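Local coordinates for protein-tyrosine-phosphatase (Vibrio vulnificus, PDB 7DHF) that probably removes phosphate from phosphotyrosine residues of proteins, as a low-molecular-weight protein tyrosine phosphatase, at residues L9-N15 / A36-A42; L47-A52 / V67-S72; M109-I115 / E140-W145; T21-V25 / Y135-D139; V88-G92 / Q117-P121. The protein carries 1 engineered substitution. All coordinates share one frame; numbering follows the deposited sequence.

Contact 1 of 5, residues L9-N15 / A36-A42. Engineered in segment 9-15: Ala-12 (natural residue Cys). With PO4 (phosphate ion), chain E.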
# COMPACT_ATOMS: atom_id res chain seq x y z
N LEU A 9 -2.31 -7.43 1.67
CA LEU A 9 -1.50 -6.89 0.58
C LEU A 9 -1.96 -5.47 0.30
O LEU A 9 -3.12 -5.24 -0.06
CB LEU A 9 -1.66 -7.75 -0.67
CG LEU A 9 -0.76 -7.39 -1.86
CD1 LEU A 9 0.70 -7.71 -1.56
CD2 LEU A 9 -1.22 -8.11 -3.12
N VAL A 10 -1.05 -4.51 0.47
CA VAL A 10 -1.33 -3.11 0.18
C VAL A 10 -0.90 -2.83 -1.25
O VAL A 10 0.25 -3.11 -1.63
CB VAL A 10 -0.59 -2.20 1.17
CG1 VAL A 10 -0.89 -0.73 0.88
CG2 VAL A 10 -0.98 -2.55 2.60
N VAL A 11 -1.80 -2.28 -2.06
CA VAL A 11 -1.59 -2.17 -3.49
C VAL A 11 -1.75 -0.73 -3.95
O VAL A 11 -2.68 -0.03 -3.55
CB VAL A 11 -2.55 -3.10 -4.27
CG1 VAL A 11 -2.47 -2.84 -5.77
CG2 VAL A 11 -2.23 -4.55 -3.96
N ALA A 12 -0.82 -0.30 -4.80
CA ALA A 12 -0.97 0.93 -5.55
C ALA A 12 -0.39 0.72 -6.95
O ALA A 12 -0.67 -0.32 -7.56
CB ALA A 12 -0.32 2.10 -4.81
N VAL A 13 0.41 1.65 -7.46
CA VAL A 13 0.84 1.64 -8.85
C VAL A 13 2.32 1.29 -9.00
O VAL A 13 2.67 0.32 -9.67
CB VAL A 13 0.49 2.97 -9.56
CG1 VAL A 13 1.01 2.98 -10.99
CG2 VAL A 13 -1.01 3.21 -9.53
N GLY A 14 3.20 2.07 -8.38
CA GLY A 14 4.63 1.86 -8.54
C GLY A 14 5.25 0.99 -7.47
O GLY A 14 6.34 0.43 -7.67
N ASN A 15 4.57 0.87 -6.33
CA ASN A 15 5.09 0.14 -5.17
C ASN A 15 6.41 0.73 -4.68
O ASN A 15 7.31 0.01 -4.24
CB ASN A 15 5.19 -1.37 -5.45
CG ASN A 15 5.33 -2.20 -4.17
OD1 ASN A 15 6.04 -3.21 -4.16
ND2 ASN A 15 4.65 -1.80 -3.11
N ALA A 36 2.26 -7.16 3.18
CA ALA A 36 3.17 -6.94 2.07
C ALA A 36 2.54 -5.89 1.16
O ALA A 36 1.47 -5.35 1.45
CB ALA A 36 3.44 -8.24 1.30
N SER A 37 3.20 -5.59 0.04
CA SER A 37 2.66 -4.62 -0.90
C SER A 37 3.10 -4.94 -2.31
O SER A 37 4.06 -5.69 -2.53
CB SER A 37 3.04 -3.18 -0.52
OG SER A 37 4.45 -3.01 -0.49
N ALA A 38 2.39 -4.36 -3.28
CA ALA A 38 2.71 -4.57 -4.69
C ALA A 38 2.13 -3.43 -5.51
O ALA A 38 1.27 -2.67 -5.04
CB ALA A 38 2.15 -5.91 -5.19
N GLY A 39 2.61 -3.32 -6.74
CA GLY A 39 2.19 -2.26 -7.64
C GLY A 39 1.59 -2.78 -8.92
O GLY A 39 2.12 -3.69 -9.56
N ILE A 40 0.46 -2.17 -9.32
CA ILE A 40 -0.24 -2.58 -10.54
C ILE A 40 0.63 -2.37 -11.77
O ILE A 40 0.49 -3.10 -12.77
CB ILE A 40 -1.58 -1.82 -10.64
CG1 ILE A 40 -2.53 -2.30 -9.55
CG2 ILE A 40 -2.21 -2.00 -12.02
CD1 ILE A 40 -3.67 -1.34 -9.28
N ALA A 41 1.52 -1.38 -11.74
CA ALA A 41 2.34 -1.03 -12.90
C ALA A 41 3.82 -0.98 -12.54
O ALA A 41 4.59 -0.26 -13.18
CB ALA A 41 1.89 0.30 -13.50
N ALA A 42 4.24 -1.75 -11.54
CA ALA A 42 5.64 -1.72 -11.13
C ALA A 42 6.56 -2.17 -12.26
O ALA A 42 7.62 -1.57 -12.48
CB ALA A 42 5.84 -2.60 -9.89
P PO4 E . 2.88 3.85 -5.11
O1 PO4 E . 4.32 4.01 -5.57
O2 PO4 E . 2.51 5.08 -4.33
O3 PO4 E . 2.83 2.63 -4.23
O4 PO4 E . 1.99 3.70 -6.32
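The side-chain amide of Asn-15 lies against the backbone at Ser-37 and Ala-38. ND2 donates to Ser-37 OG at 2.9 Å, in the amide plane. With CG anti to the backbone N (chi1 -163°), the Asn-15 chain reaches back from the loop to the strand. Ser-37 OG is also hydrogen-bonded to Glu-23 OE1, Asn-15 ND2 to Ser-19 OG and Asn-15 OD1 to Gln-73 N, so the amide is fixed on several sides. On the other face of the sheet, Leu-9 CD1 packs on Ala-36 CB at 4.0 Å and also reaches Ala-38 CB. Val-11 and Ile-40 cross at about a right angle, CG1 to CG1. Strands 9-12 and 36-39 run parallel with regular backbone bonds. Ile-40 N and Ala-41 N bond the carbonyls of Ala-12 and Val-13, tying the start of the loop to the turn after strand 34-39. Ala-12 is engineered from Cys, the predicted nucleophile. Its CB lies 3.2 Å from phosphate O4. Val-13 N and Gly-14 N both donate to that oxygen, at 2.8 and 2.9 Å. The N-H groups of Ile-16, Cys-17 and Arg-18 and the Ser-19 hydroxyl also bond the phosphate. Backbone N-H groups converging on the anion are the chemistry of a phosphatase P-loop.

Contact 2 of 5, residues L47-A52 / V67-S72; sequences LIGKPA and VENHQS
Ser-72 and Gly-49 are joined by a nearly straight backbone bond, Gly-49 N to Ser-72 O at 2.9 Å. Ser-72 N in turn donates to Lys-50 O. Two loops without regular strand structure are thus paired over a short length. A type II turn from Leu-47 to Lys-50 presents these groups, and the positive phi of Gly-49 (90°) suits glycine. Pro-51 CA adds a C-H contact to His-70 O at 3.2 Å, and Ser-72 CB packs on Leu-47 O at 3.3 Å.

Waters extend the pairing. One links Gly-49 O to Gln-71 NE2, and a second links Gly-49 O to His-70 O. A third is held by Ala-52 N, Val-67 O and His-70 N.

Apolar and ring contacts are fewer. Ala-52 CB meets Val-67 CG1 at 3.7 Å. The His-70 ring turns its CD2 edge to Ala-52 N, 3.8 Å away and in the ring plane.

The polar ends bond the phosphate-binding loop: His-70 NE2 to Asn-15 O, and Ser-72 OG, anti to its own backbone N (chi1 171°), to Gly-14 O. Segment 47-52 probably belongs to the W-loop, which carries an insertion in this protein's group. Ala-52 and Val-67 touch helix 54-61, and His-70 packs on helix 18-29.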
# COMPACT_ATOMS: atom_id res chain seq x y z
N LEU A 47 10.31 -0.38 -12.24
CA LEU A 47 10.59 -0.19 -10.83
C LEU A 47 10.83 -1.48 -10.05
O LEU A 47 11.20 -1.40 -8.87
CB LEU A 47 9.44 0.58 -10.16
CG LEU A 47 9.28 2.04 -10.60
CD1 LEU A 47 8.01 2.64 -10.00
CD2 LEU A 47 10.49 2.88 -10.20
N ILE A 48 10.65 -2.66 -10.65
CA ILE A 48 10.81 -3.90 -9.90
C ILE A 48 12.19 -3.95 -9.27
O ILE A 48 13.21 -3.74 -9.93
CB ILE A 48 10.54 -5.12 -10.79
CG1 ILE A 48 9.06 -5.17 -11.19
CG2 ILE A 48 10.95 -6.41 -10.07
CD1 ILE A 48 8.67 -6.36 -12.04
N GLY A 49 12.22 -4.25 -7.97
CA GLY A 49 13.45 -4.32 -7.22
C GLY A 49 13.88 -3.02 -6.58
O GLY A 49 14.75 -3.04 -5.70
N LYS A 50 13.29 -1.90 -6.97
CA LYS A 50 13.72 -0.62 -6.46
C LYS A 50 13.30 -0.46 -4.99
O LYS A 50 12.28 -0.99 -4.57
CB LYS A 50 13.11 0.51 -7.28
CG LYS A 50 13.70 0.64 -8.68
CD LYS A 50 15.08 1.29 -8.65
CE LYS A 50 15.70 1.38 -10.04
NZ LYS A 50 16.09 0.05 -10.57
N PRO A 51 14.08 0.29 -4.21
CA PRO A 51 13.67 0.57 -2.83
C PRO A 51 12.53 1.57 -2.81
O PRO A 51 12.16 2.18 -3.82
CB PRO A 51 14.94 1.16 -2.21
CG PRO A 51 15.62 1.83 -3.36
CD PRO A 51 15.34 0.96 -4.56
N ALA A 52 11.96 1.74 -1.62
CA ALA A 52 10.99 2.80 -1.44
C ALA A 52 11.66 4.15 -1.70
O ALA A 52 12.86 4.32 -1.49
CB ALA A 52 10.41 2.77 -0.03
N VAL A 67 10.73 1.83 6.61
CA VAL A 67 10.47 1.48 5.22
C VAL A 67 11.77 1.18 4.47
O VAL A 67 11.83 1.30 3.26
CB VAL A 67 9.61 2.55 4.51
CG1 VAL A 67 8.98 1.99 3.24
CG2 VAL A 67 8.52 3.07 5.45
N GLU A 68 12.81 0.80 5.21
CA GLU A 68 14.04 0.35 4.58
C GLU A 68 13.88 -1.08 4.10
O GLU A 68 12.96 -1.81 4.50
CB GLU A 68 15.19 0.42 5.59
CG GLU A 68 15.58 1.84 5.99
CD GLU A 68 16.41 2.54 4.94
OE1 GLU A 68 16.78 1.90 3.93
OE2 GLU A 68 16.71 3.74 5.12
N ASN A 69 14.78 -1.49 3.21
CA ASN A 69 14.84 -2.87 2.75
C ASN A 69 13.55 -3.29 2.05
O ASN A 69 13.14 -4.45 2.12
CB ASN A 69 15.19 -3.83 3.89
CG ASN A 69 16.42 -3.39 4.65
OD1 ASN A 69 16.40 -3.24 5.87
ND2 ASN A 69 17.51 -3.17 3.92
N HIS A 70 12.91 -2.34 1.37
CA HIS A 70 11.77 -2.64 0.53
C HIS A 70 12.23 -2.88 -0.90
O HIS A 70 13.20 -2.28 -1.36
CB HIS A 70 10.78 -1.48 0.55
CG HIS A 70 9.65 -1.64 -0.42
ND1 HIS A 70 8.63 -2.54 -0.23
CD2 HIS A 70 9.39 -1.02 -1.60
CE1 HIS A 70 7.79 -2.47 -1.24
NE2 HIS A 70 8.23 -1.56 -2.09
N GLN A 71 11.54 -3.78 -1.59
CA GLN A 71 11.76 -4.03 -3.01
C GLN A 71 10.41 -3.99 -3.71
O GLN A 71 9.53 -4.81 -3.41
CB GLN A 71 12.44 -5.38 -3.23
CG GLN A 71 13.84 -5.48 -2.67
CD GLN A 71 14.43 -6.86 -2.84
OE1 GLN A 71 13.85 -7.85 -2.38
NE2 GLN A 71 15.57 -6.95 -3.51
N SER A 72 10.25 -3.06 -4.64
CA SER A 72 9.02 -2.97 -5.41
C SER A 72 8.77 -4.27 -6.17
O SER A 72 9.69 -4.85 -6.75
CB SER A 72 9.12 -1.81 -6.40
OG SER A 72 8.03 -1.81 -7.30
O HOH W 1 16.62 -4.89 -4.99
O HOH W 2 15.69 -2.38 -3.00
O HOH W 3 13.28 0.63 0.90

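Contact 3 of 5, residues M109-I115 / E140-W145; sequences MLFGQWI and EAAQAW
Trp-145 and Trp-114 form a T-shaped pair. The Trp-114 edge points at the face of Trp-145. The five-membered ring of Trp-114 and the six-membered ring of Trp-145 have centroids 4.3 Å apart and planes at 72°. Trp-114 NE1 stands 3.2 Å above the Trp-145 plane. Trp-114 CG is anti to the carbonyl carbon (chi1 -54°), which sends the indole edge over Trp-145. A second edge-to-face pair sets the edge of Trp-145 toward the face of Phe-111, with 6.0 Å between the centroids of the Trp-145 five-membered ring and the Phe-111 ring. The three rings make an aromatic cluster. Met-109 SD comes obliquely to Trp-145 CH2 at 3.8 Å, a Met-aromatic contact.

Hydrogen bonds hold the indole in place. Trp-145 NE1 donates to Leu-110 O at 3.3 Å, with the oxygen in the ring plane. Gln-113 N reaches the same oxygen from the opposite face of the carbonyl plane. A weak bond from NE1 goes to Phe-111 O. Water 4 ties Phe-111 O and Trp-114 N to Ala-141 O.

Small side chains allow close packing. Ala-141 CB touches Phe-111 CD2 at 3.7 Å. Ala-144 CB lies 3.3 Å from Trp-114 CB.

The contact packs helix 128-146 on the loop that follows edge strand 108-110. Met-109, Phe-111 and Trp-145 continue onto Leu-87 of strand 85-88. Ala-142 touches Val-25, Leu-26 and Leu-29 of helix 18-29.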
# COMPACT_ATOMS: atom_id res chain seq x y z
N MET A 109 -10.43 -4.06 -1.02
CA MET A 109 -11.09 -2.95 -0.35
C MET A 109 -10.18 -1.73 -0.41
O MET A 109 -9.04 -1.80 -0.88
CB MET A 109 -11.44 -3.34 1.09
CG MET A 109 -12.25 -4.63 1.17
SD MET A 109 -12.63 -5.16 2.85
CE MET A 109 -13.36 -6.76 2.55
N LEU A 110 -10.67 -0.59 0.07
CA LEU A 110 -9.98 0.68 -0.07
C LEU A 110 -9.16 0.97 1.19
O LEU A 110 -9.68 0.90 2.30
CB LEU A 110 -10.98 1.81 -0.29
CG LEU A 110 -10.38 3.18 -0.62
CD1 LEU A 110 -9.74 3.19 -1.99
CD2 LEU A 110 -11.45 4.26 -0.53
N PHE A 111 -7.88 1.32 1.00
CA PHE A 111 -7.04 1.64 2.15
C PHE A 111 -7.67 2.74 2.99
O PHE A 111 -7.72 2.64 4.22
CB PHE A 111 -5.64 2.04 1.69
CG PHE A 111 -4.60 1.92 2.77
CD1 PHE A 111 -3.84 0.78 2.90
CD2 PHE A 111 -4.41 2.95 3.68
CE1 PHE A 111 -2.89 0.66 3.90
CE2 PHE A 111 -3.47 2.84 4.68
CZ PHE A 111 -2.70 1.69 4.79
N GLY A 112 -8.19 3.78 2.35
CA GLY A 112 -8.80 4.88 3.06
C GLY A 112 -10.30 4.73 3.30
O GLY A 112 -11.01 5.73 3.39
N GLN A 113 -10.78 3.50 3.42
CA GLN A 113 -12.22 3.30 3.60
C GLN A 113 -12.75 4.07 4.81
O GLN A 113 -13.84 4.64 4.75
CB GLN A 113 -12.55 1.81 3.76
CG GLN A 113 -14.00 1.60 4.18
CD GLN A 113 -14.49 0.18 4.02
OE1 GLN A 113 -13.76 -0.72 3.61
NE2 GLN A 113 -15.76 -0.03 4.37
N TRP A 114 -12.00 4.10 5.90
CA TRP A 114 -12.51 4.59 7.17
C TRP A 114 -12.28 6.07 7.39
O TRP A 114 -12.67 6.60 8.44
CB TRP A 114 -11.90 3.77 8.31
CG TRP A 114 -12.12 2.32 8.09
CD1 TRP A 114 -11.19 1.36 7.85
CD2 TRP A 114 -13.39 1.65 8.06
NE1 TRP A 114 -11.79 0.14 7.67
CE2 TRP A 114 -13.15 0.29 7.80
CE3 TRP A 114 -14.71 2.08 8.23
CZ2 TRP A 114 -14.17 -0.65 7.72
CZ3 TRP A 114 -15.73 1.15 8.15
CH2 TRP A 114 -15.45 -0.20 7.89
N ILE A 115 -11.69 6.76 6.41
CA ILE A 115 -11.53 8.21 6.48
C ILE A 115 -12.36 8.85 5.38
O ILE A 115 -11.88 9.73 4.65
CB ILE A 115 -10.04 8.62 6.41
CG1 ILE A 115 -9.35 8.01 5.18
CG2 ILE A 115 -9.33 8.19 7.69
CD1 ILE A 115 -7.97 8.59 4.89
N GLU A 140 -3.72 7.79 9.39
CA GLU A 140 -5.10 7.82 9.86
C GLU A 140 -5.88 6.61 9.36
O GLU A 140 -6.63 5.98 10.12
CB GLU A 140 -5.78 9.10 9.38
CG GLU A 140 -5.23 10.38 9.99
CD GLU A 140 -5.97 11.61 9.50
OE1 GLU A 140 -7.16 11.50 9.15
OE2 GLU A 140 -5.35 12.70 9.47
N ALA A 141 -5.72 6.28 8.08
CA ALA A 141 -6.46 5.16 7.49
C ALA A 141 -6.03 3.84 8.10
O ALA A 141 -6.88 2.97 8.37
CB ALA A 141 -6.23 5.15 5.98
N ALA A 142 -4.73 3.66 8.33
CA ALA A 142 -4.23 2.40 8.88
C ALA A 142 -4.66 2.21 10.32
O ALA A 142 -4.99 1.09 10.73
CB ALA A 142 -2.70 2.37 8.77
N GLN A 143 -4.64 3.28 11.12
CA GLN A 143 -5.12 3.18 12.50
C GLN A 143 -6.53 2.62 12.55
O GLN A 143 -6.84 1.79 13.41
CB GLN A 143 -5.10 4.56 13.16
CG GLN A 143 -3.73 5.11 13.48
CD GLN A 143 -3.81 6.49 14.08
OE1 GLN A 143 -4.76 6.81 14.80
NE2 GLN A 143 -2.82 7.33 13.79
N ALA A 144 -7.39 3.06 11.64
CA ALA A 144 -8.77 2.60 11.63
C ALA A 144 -8.86 1.14 11.22
O ALA A 144 -9.60 0.36 11.83
CB ALA A 144 -9.60 3.48 10.70
N TRP A 145 -8.10 0.73 10.20
CA TRP A 145 -8.10 -0.67 9.79
C TRP A 145 -7.60 -1.57 10.92
O TRP A 145 -8.12 -2.67 11.12
CB TRP A 145 -7.23 -0.86 8.55
CG TRP A 145 -7.97 -0.67 7.26
CD1 TRP A 145 -7.76 0.31 6.33
CD2 TRP A 145 -9.04 -1.48 6.76
NE1 TRP A 145 -8.63 0.16 5.29
CE2 TRP A 145 -9.43 -0.93 5.52
CE3 TRP A 145 -9.70 -2.61 7.24
CZ2 TRP A 145 -10.45 -1.48 4.76
CZ3 TRP A 145 -10.72 -3.16 6.48
CH2 TRP A 145 -11.08 -2.59 5.25
O HOH W 4 -9.14 3.56 6.41

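Contact 4 of 5, residues T21-V25 / Y135-D139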
# COMPACT_ATOMS: atom_id res chain seq x y z
N THR A 21 4.76 2.39 2.17
CA THR A 21 4.48 3.11 3.41
C THR A 21 3.30 2.48 4.13
O THR A 21 3.37 2.18 5.33
CB THR A 21 4.22 4.59 3.11
OG1 THR A 21 5.38 5.18 2.52
CG2 THR A 21 3.88 5.35 4.39
N GLY A 22 2.20 2.25 3.41
CA GLY A 22 1.04 1.61 4.02
C GLY A 22 1.35 0.22 4.54
O GLY A 22 0.86 -0.17 5.61
N GLU A 23 2.14 -0.54 3.80
CA GLU A 23 2.58 -1.86 4.27
C GLU A 23 3.22 -1.76 5.65
O GLU A 23 2.85 -2.48 6.58
CB GLU A 23 3.58 -2.47 3.28
CG GLU A 23 4.23 -3.77 3.77
CD GLU A 23 5.48 -4.14 2.99
OE1 GLU A 23 5.50 -3.95 1.76
OE2 GLU A 23 6.45 -4.61 3.62
N ARG A 24 4.20 -0.87 5.80
CA ARG A 24 4.99 -0.83 7.02
C ARG A 24 4.23 -0.16 8.16
O ARG A 24 4.37 -0.57 9.32
CB ARG A 24 6.33 -0.14 6.76
CG ARG A 24 7.18 -0.83 5.69
CD ARG A 24 7.59 -2.24 6.10
NE ARG A 24 8.39 -2.90 5.06
CZ ARG A 24 9.71 -2.75 4.92
NH1 ARG A 24 10.40 -1.97 5.75
NH2 ARG A 24 10.34 -3.38 3.94
N VAL A 25 3.43 0.86 7.87
CA VAL A 25 2.58 1.45 8.91
C VAL A 25 1.62 0.41 9.45
O VAL A 25 1.48 0.24 10.66
CB VAL A 25 1.85 2.70 8.37
CG1 VAL A 25 0.81 3.19 9.37
CG2 VAL A 25 2.84 3.80 8.05
N TYR A 135 1.58 10.46 4.00
CA TYR A 135 1.79 9.72 5.24
C TYR A 135 0.66 9.97 6.23
O TYR A 135 0.19 9.04 6.89
CB TYR A 135 3.14 10.07 5.88
CG TYR A 135 3.45 9.16 7.04
CD1 TYR A 135 4.18 7.99 6.84
CD2 TYR A 135 2.96 9.42 8.31
CE1 TYR A 135 4.43 7.13 7.88
CE2 TYR A 135 3.21 8.56 9.36
CZ TYR A 135 3.94 7.41 9.14
OH TYR A 135 4.20 6.54 10.18
N GLN A 136 0.21 11.22 6.34
CA GLN A 136 -0.87 11.54 7.26
C GLN A 136 -2.12 10.72 6.95
O GLN A 136 -2.72 10.11 7.84
CB GLN A 136 -1.19 13.03 7.19
CG GLN A 136 -2.29 13.48 8.15
CD GLN A 136 -1.87 13.36 9.60
OE1 GLN A 136 -0.70 13.52 9.93
NE2 GLN A 136 -2.83 13.08 10.47
N LEU A 137 -2.54 10.71 5.68
CA LEU A 137 -3.72 9.94 5.30
C LEU A 137 -3.50 8.45 5.53
O LEU A 137 -4.39 7.75 6.03
CB LEU A 137 -4.09 10.21 3.85
CG LEU A 137 -4.54 11.64 3.51
CD1 LEU A 137 -4.79 11.77 2.02
CD2 LEU A 137 -5.78 12.03 4.30
N ILE A 138 -2.33 7.94 5.16
CA ILE A 138 -2.03 6.52 5.36
C ILE A 138 -2.09 6.18 6.84
O ILE A 138 -2.66 5.15 7.23
CB ILE A 138 -0.68 6.17 4.72
CG1 ILE A 138 -0.78 6.24 3.20
CG2 ILE A 138 -0.20 4.79 5.17
CD1 ILE A 138 0.55 6.15 2.48
N ASP A 139 -1.51 7.03 7.68
CA ASP A 139 -1.51 6.79 9.12
C ASP A 139 -2.93 6.76 9.68
O ASP A 139 -3.31 5.81 10.36
CB ASP A 139 -0.68 7.89 9.79
CG ASP A 139 -0.44 7.64 11.27
OD1 ASP A 139 -0.64 6.50 11.72
OD2 ASP A 139 -0.03 8.59 11.96
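Tyr-135 lays its ring beside Thr-21 and Val-25, one helical turn apart on the neighbouring helix. Thr-21 CG2 meets CD1 of the ring at 3.6 Å. Val-25 CG2 meets CE1 at 3.7 Å and is equally near the phenol oxygen. Both methyl groups approach the ring obliquely. Tyr-135 CG is anti to the backbone N (chi1 -171°), which swings the ring toward helix 18-29.

Ile-138 fills the next position. Its CG2 sits on Gly-22 CA at 3.6 Å. Its CD1 turns to Thr-21 CG2 at 3.9 Å, the two side chains crossing at about a right angle. Val-25 CG1 completes the row near Asp-139 CA, at 4.3 Å.

The contact is mostly apolar. The polar ends look elsewhere: Thr-21 OG1 bonds Cys-17 O, just before helix 18-29, and Asp-139 OD1 bonds Gln-143. The axes of the two short helix segments approach to 9.9 Å and their directions differ by 43°.

The contact joins helix 18-29 to helix 128-146. Helix 54-61 flanks them, touching Tyr-135 through Val-59 and Ala-60 and Thr-21 through Ala-56. Phe-111, in the loop after strand 108-110, meets Ile-138.

Contact 5 of 5, residues V88-G92 / Q117-P121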
# COMPACT_ATOMS: atom_id res chain seq x y z
N VAL A 88 -6.28 -1.18 -1.64
CA VAL A 88 -5.77 -0.32 -2.70
C VAL A 88 -5.79 1.13 -2.24
O VAL A 88 -6.62 1.54 -1.42
CB VAL A 88 -6.56 -0.50 -4.02
CG1 VAL A 88 -6.40 -1.91 -4.55
CG2 VAL A 88 -8.03 -0.14 -3.83
N MET A 89 -4.88 1.93 -2.80
CA MET A 89 -4.76 3.32 -2.40
C MET A 89 -5.79 4.23 -3.07
O MET A 89 -6.14 5.27 -2.51
CB MET A 89 -3.34 3.82 -2.67
CG MET A 89 -2.32 3.30 -1.68
SD MET A 89 -2.59 3.99 -0.03
CE MET A 89 -1.57 2.91 0.97
N GLU A 90 -6.27 3.86 -4.26
CA GLU A 90 -7.28 4.63 -4.97
C GLU A 90 -8.39 3.69 -5.42
O GLU A 90 -8.15 2.54 -5.79
CB GLU A 90 -6.70 5.33 -6.20
CG GLU A 90 -5.62 6.35 -5.89
CD GLU A 90 -5.04 6.99 -7.14
OE1 GLU A 90 -5.77 7.12 -8.15
OE2 GLU A 90 -3.85 7.35 -7.12
N LYS A 91 -9.63 4.21 -5.41
CA LYS A 91 -10.76 3.40 -5.85
C LYS A 91 -10.55 2.88 -7.26
O LYS A 91 -10.87 1.72 -7.56
CB LYS A 91 -12.06 4.21 -5.76
CG LYS A 91 -13.25 3.60 -6.49
CD LYS A 91 -13.56 2.17 -6.03
CE LYS A 91 -14.06 2.14 -4.59
NZ LYS A 91 -15.14 1.14 -4.41
N GLY A 92 -10.01 3.72 -8.15
CA GLY A 92 -9.77 3.30 -9.52
C GLY A 92 -8.83 2.12 -9.64
O GLY A 92 -8.85 1.42 -10.66
N GLN A 117 -13.85 7.07 2.82
CA GLN A 117 -13.63 6.37 1.55
C GLN A 117 -12.87 7.26 0.57
O GLN A 117 -13.26 7.44 -0.58
CB GLN A 117 -14.95 5.85 0.98
CG GLN A 117 -15.67 4.93 1.96
CD GLN A 117 -16.82 4.17 1.34
OE1 GLN A 117 -16.67 3.03 0.92
NE2 GLN A 117 -17.99 4.80 1.31
N LYS A 118 -11.76 7.80 1.05
CA LYS A 118 -10.96 8.77 0.32
C LYS A 118 -9.79 8.09 -0.37
O LYS A 118 -9.14 7.20 0.19
CB LYS A 118 -10.39 9.82 1.29
CG LYS A 118 -11.25 11.07 1.46
CD LYS A 118 -10.80 11.91 2.66
CE LYS A 118 -9.32 12.29 2.62
NZ LYS A 118 -9.00 13.28 1.57
N ASP A 119 -9.51 8.52 -1.60
CA ASP A 119 -8.28 8.13 -2.28
C ASP A 119 -7.09 8.81 -1.63
O ASP A 119 -7.19 9.91 -1.07
CB ASP A 119 -8.32 8.55 -3.75
CG ASP A 119 -9.30 7.74 -4.57
OD1 ASP A 119 -9.85 6.75 -4.05
OD2 ASP A 119 -9.50 8.09 -5.75
N ILE A 120 -5.94 8.15 -1.70
CA ILE A 120 -4.68 8.71 -1.21
C ILE A 120 -3.79 8.99 -2.41
O ILE A 120 -3.36 8.04 -3.10
CB ILE A 120 -4.01 7.76 -0.20
CG1 ILE A 120 -4.92 7.60 1.02
CG2 ILE A 120 -2.63 8.29 0.20
CD1 ILE A 120 -4.46 6.57 2.03
N PRO A 121 -3.50 10.25 -2.74
CA PRO A 121 -2.81 10.56 -3.99
C PRO A 121 -1.32 10.24 -3.95
O PRO A 121 -0.67 10.27 -2.90
CB PRO A 121 -3.03 12.07 -4.15
CG PRO A 121 -3.19 12.56 -2.76
CD PRO A 121 -3.87 11.47 -2.00
O HOH W 5 -7.43 5.03 -0.04
O HOH W 6 -9.99 6.55 -7.91
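This is a loop-to-loop contact near the C-terminal ends of the parallel strands. Segment 88-92 leaves strand 85-88, and segment 117-121 leads toward helix 128-146. A backbone bond joins them, Ile-120 N to Met-89 O at 3.0 Å. Water 5 adds a bridge from Met-89 O to Lys-118 O.

Asp-119 makes the main side-chain contact. Its OD1 accepts from Lys-91 N at 2.9 Å, with the N-H coming from above the carboxylate plane. CG is anti to the carbonyl carbon (chi1 -71°), which brings the carboxylate up to the backbone at Glu-90 and Lys-91. OD2 is linked to Gly-92 N through water 6. The carboxylate thus meets the N-H of Lys-91 directly and that of Gly-92 through water.

Glu-90 crosses Asp-119 at about a right angle, with CB 3.9 Å from Asp-119 CG. The two carboxylates come no closer than 4.5 Å, between Glu-90 OE1 and Asp-119 OD2. Glu-90 OE2 forms a salt bridge with Arg-18, which would probably ease the like charges. On the buried side, Met-89 SD packs on Ile-120 CD1 at 3.8 Å.

Arg-18, a predicted active-site residue, also bonds Ile-120 O, so both loops hold its guanidinium. Segment 117-121 leads into the DPYR sequence that begins at Asp-122, the predicted proton donor. This is consistent with the acid-bearing loop of low-molecular-weight tyrosine phosphatases.

In the fold
From the N terminus, contact 1 closes the first loop, the beta-alpha-beta crossover from strand 7-12 through helix 18-29 to strand 34-39. Contact 2 follows in series and closes the loop around helix 54-61. Contact 4 spans most of the chain, from helix 18-29 to helix 128-146; contacts 2 and 5 nest within its loop, while contacts 1 and 3 cross it. Contact 5 joins the loops after strands 85-88 and 108-110 and crosses contact 3, which packs the last helix on the edge-strand region. Contacts 2 and 3 lie on opposite sides of the chain's centre, about 23 Å apart between centres. Contact 1 touches all the others.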